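Local coordinates for intimin adherence protein (Escherichia coli O157:H7, PDB 3NCX) that probably mediates intimate attachment of the bacterium to host cells by binding the translocated receptor Tir through the C-terminal part of its extracellular region, at residues G26-P29 with N30-Q34; P174-N177 with V178-N182. The protein carries 1 engineered substitution. One frame throughout, in Å; residues are numbered along the deposited sequence.

Contact 1. Residues G26-P29 with N30-Q34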
# COMPACT_ATOMS: atom_id res chain seq x y z
N GLY A 26 11.45 -8.12 2.98
CA GLY A 26 10.72 -9.20 3.61
C GLY A 26 9.44 -9.48 2.85
O GLY A 26 9.19 -8.88 1.80
N GLU A 27 8.63 -10.40 3.37
CA GLU A 27 7.38 -10.76 2.72
C GLU A 27 6.42 -9.58 2.66
O GLU A 27 6.48 -8.67 3.49
CB GLU A 27 6.72 -11.93 3.45
CG GLU A 27 7.60 -13.17 3.52
CD GLU A 27 7.02 -14.24 4.43
OE1 GLU A 27 5.94 -14.00 5.01
OE2 GLU A 27 7.64 -15.32 4.56
N LEU A 28 5.53 -9.59 1.66
CA LEU A 28 4.54 -8.54 1.50
C LEU A 28 3.71 -8.39 2.77
O LEU A 28 3.26 -9.38 3.34
CB LEU A 28 3.62 -8.85 0.31
CG LEU A 28 2.56 -7.80 -0.03
CD1 LEU A 28 3.21 -6.55 -0.59
CD2 LEU A 28 1.55 -8.37 -1.01
N PRO A 29 3.52 -7.14 3.22
CA PRO A 29 2.73 -6.87 4.43
C PRO A 29 1.31 -7.39 4.30
O PRO A 29 0.72 -7.31 3.23
CB PRO A 29 2.73 -5.34 4.51
CG PRO A 29 3.95 -4.92 3.77
CD PRO A 29 4.09 -5.91 2.65
N ASN A 30 0.77 -7.93 5.39
CA ASN A 30 -0.61 -8.39 5.42
C ASN A 30 -1.59 -7.23 5.25
O ASN A 30 -2.58 -7.33 4.53
CB ASN A 30 -0.91 -9.13 6.72
CG ASN A 30 -2.38 -9.42 6.90
OD1 ASN A 30 -3.14 -9.50 5.93
ND2 ASN A 30 -2.80 -9.58 8.15
N ILE A 31 -1.30 -6.12 5.92
CA ILE A 31 -2.12 -4.92 5.79
C ILE A 31 -1.57 -4.03 4.68
O ILE A 31 -0.36 -3.88 4.52
CB ILE A 31 -2.20 -4.13 7.11
CG1 ILE A 31 -0.81 -3.79 7.63
CG2 ILE A 31 -2.97 -4.94 8.15
CD1 ILE A 31 -0.81 -3.01 8.93
N TRP A 32 -2.48 -3.44 3.90
CA TRP A 32 -2.07 -2.70 2.71
C TRP A 32 -2.31 -1.20 2.80
O TRP A 32 -3.27 -0.73 3.42
CB TRP A 32 -2.79 -3.24 1.47
CG TRP A 32 -2.36 -4.62 1.07
CD1 TRP A 32 -1.47 -5.43 1.71
CD2 TRP A 32 -2.82 -5.35 -0.07
NE1 TRP A 32 -1.34 -6.62 1.03
CE2 TRP A 32 -2.16 -6.59 -0.07
CE3 TRP A 32 -3.73 -5.07 -1.10
CZ2 TRP A 32 -2.38 -7.56 -1.04
CZ3 TRP A 32 -3.94 -6.03 -2.07
CH2 TRP A 32 -3.27 -7.26 -2.04
N LEU A 33 -1.41 -0.45 2.18
CA LEU A 33 -1.66 0.94 1.84
C LEU A 33 -1.97 0.98 0.36
O LEU A 33 -1.16 0.56 -0.46
CB LEU A 33 -0.42 1.80 2.12
CG LEU A 33 -0.44 3.16 1.42
CD1 LEU A 33 -1.60 4.00 1.93
CD2 LEU A 33 0.89 3.88 1.60
N GLN A 34 -3.16 1.48 0.00
CA GLN A 34 -3.51 1.55 -1.41
C GLN A 34 -2.47 2.36 -2.16
O GLN A 34 -2.11 3.46 -1.75
CB GLN A 34 -4.90 2.16 -1.61
CG GLN A 34 -5.37 2.11 -3.05
CD GLN A 34 -6.74 2.74 -3.25
OE1 GLN A 34 -7.55 2.25 -4.04
NE2 GLN A 34 -7.00 3.82 -2.53
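The Trp32 indole and the Leu28 side chain cross at about a right angle, with Leu28 CD2 4.0 Å from Trp32 CZ2 and 3.9 Å from Trp32 NE1. The methyl reaches the pyrrole and benzo parts of the ring obliquely. Leu28 extends with CG anti to its own nitrogen (chi1 -177°), which carries the CD2 methyl over to the indole. A second approach is made by the backbone: Pro29 O lies near the indole plane at the ring edge, 3.1 Å from Trp32 NE1. The N-H...O angle of 123° makes this hydrogen bond weak. The same oxygen is 3.3 Å from Trp32 CD1, so it faces the CD1–NE1 edge. This geometry belongs to the link between strand 24-26 of the Ig-like region and strand 32-33, which runs parallel to strand 97-103 in the sheet of the lectin-like domain. Ile91 touches both Leu28 and Trp32, while Trp131 of helix 121-131 touches Leu28 and Pro29. On the Pro29 ring, CB lies 3.4 Å from Ile31 O, whose hydrogen-bond partner is Trp131 NE1. The Asn30 CB bond leads away from residues 26-29, and OD1 accepts a hydrogen bond from Ser95 N.

Contact 2. Residues P174-N177 with V178-N182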
# COMPACT_ATOMS: atom_id res chain seq x y z
N PRO A 174 -4.96 14.77 19.31
CA PRO A 174 -6.28 14.64 19.94
C PRO A 174 -7.03 15.96 19.96
O PRO A 174 -6.46 17.00 19.65
CB PRO A 174 -5.92 14.23 21.37
CG PRO A 174 -4.64 14.95 21.62
CD PRO A 174 -3.89 14.94 20.31
N GLY A 175 -8.31 15.91 20.31
CA GLY A 175 -9.11 17.11 20.49
C GLY A 175 -9.26 17.99 19.27
O GLY A 175 -9.43 19.21 19.39
N VAL A 176 -9.19 17.39 18.09
CA VAL A 176 -9.39 18.12 16.85
C VAL A 176 -10.87 18.29 16.56
O VAL A 176 -11.60 17.30 16.44
CB VAL A 176 -8.73 17.40 15.66
CG1 VAL A 176 -9.03 18.14 14.36
CG2 VAL A 176 -7.23 17.27 15.87
N ASN A 177 -11.33 19.54 16.47
CA ASN A 177 -12.73 19.80 16.18
C ASN A 177 -13.16 19.13 14.88
O ASN A 177 -12.42 19.13 13.90
CB ASN A 177 -13.00 21.30 16.12
CG ASN A 177 -12.77 21.99 17.45
OD1 ASN A 177 -12.31 23.13 17.50
ND2 ASN A 177 -13.08 21.29 18.54
N VAL A 178 -14.36 18.55 14.88
CA VAL A 178 -14.84 17.81 13.72
C VAL A 178 -14.80 18.64 12.44
O VAL A 178 -14.48 18.12 11.37
CB VAL A 178 -16.27 17.26 13.95
CG1 VAL A 178 -16.26 16.18 15.02
CG2 VAL A 178 -17.23 18.39 14.31
N ASN A 179 -15.12 19.92 12.56
CA ASN A 179 -15.14 20.81 11.40
C ASN A 179 -13.80 21.49 11.16
O ASN A 179 -13.73 22.70 10.97
CB ASN A 179 -16.24 21.86 11.54
CG ASN A 179 -17.63 21.25 11.51
OD1 ASN A 179 -17.85 20.21 10.89
ND2 ASN A 179 -18.57 21.89 12.19
N THR A 180 -12.73 20.69 11.16
CA THR A 180 -11.40 21.19 10.87
C THR A 180 -11.02 20.87 9.43
O THR A 180 -11.20 19.74 8.97
CB THR A 180 -10.35 20.57 11.81
OG1 THR A 180 -10.64 20.93 13.17
CG2 THR A 180 -8.95 21.05 11.46
N PRO A 181 -10.50 21.87 8.70
CA PRO A 181 -10.05 21.66 7.32
C PRO A 181 -8.71 20.94 7.27
O PRO A 181 -8.10 20.70 8.31
CB PRO A 181 -9.89 23.09 6.80
CG PRO A 181 -9.56 23.89 8.01
CD PRO A 181 -10.36 23.27 9.13
N ASN A 182 -8.27 20.58 6.06
CA ASN A 182 -6.97 19.94 5.86
C ASN A 182 -6.87 18.54 6.45
O ASN A 182 -5.77 18.07 6.77
CB ASN A 182 -5.85 20.83 6.40
CG ASN A 182 -5.81 22.19 5.75
OD1 ASN A 182 -6.04 23.21 6.40
ND2 ASN A 182 -5.53 22.23 4.45
O HOH W 1 -9.41 22.10 16.12
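Thr180 turns its side chain back onto residues 176-177, and the tight part of the contact is the hydrogen bond from Thr180 OG1 to Asn177 O at 2.6 Å. The donor meets the carbonyl at a C=O...O angle of 129° and is tilted 23° from its plane, so it approaches from the flank of the oxygen. Thr180 OG1 stands anti to its own carbonyl carbon and beside the backbone nitrogen (chi1 -62°), which turns the hydroxyl to Asn177 O. From the strand side, Val176 CG1 comes within 3.4 Å of that hydroxyl and 3.8 Å of Thr180 CB, the two side chains crossing at about a right angle. The chain here leaves the edge strand 172-177 of the three-stranded antiparallel sheet in the C-type lectin-like domain, and Asn179 is the centre of an inverse gamma turn, with a weak Thr180 N to Val178 O bond of 3.1 Å. Val176 is paired through its backbone with Ser162 of strand 161-166, which holds the strand beside its neighbour before the turn. The solvent side is looser. One water accepts from Asn177 N at 3.2 Å and donates weakly to Asn177 OD1 and Thr180 OG1, both 3.4 Å away, bridging strand end and turn. Asn177 is exposed, its amide leading away from residues 178-182; the Asn179 CB bond leads away from residues 174-177, and its side chain touches Tyr105.

Overall arrangement
Both contacts are local, between neighbouring residues, and lie at the surface, in series along the chain with centres 29 Å apart and nearest atoms about 15 Å apart. They share no sheet: contact 1 leads into strand 32-33, beside strand 97-103, near the middle of the elongated chain, whereas contact 2 leaves strand 172-177 about 26 Å from the chain centre. Contact 1 includes a buried residue and combines an apolar methyl-indole contact with a weak bond from the ring nitrogen. Contact 2 has no buried residue among those touching and is more polar, built on a hydroxyl-to-carbonyl hydrogen bond and a water bridge. Contact 1 lies where the Ig-like and lectin-like parts meet, contact 2 in an outlying loop.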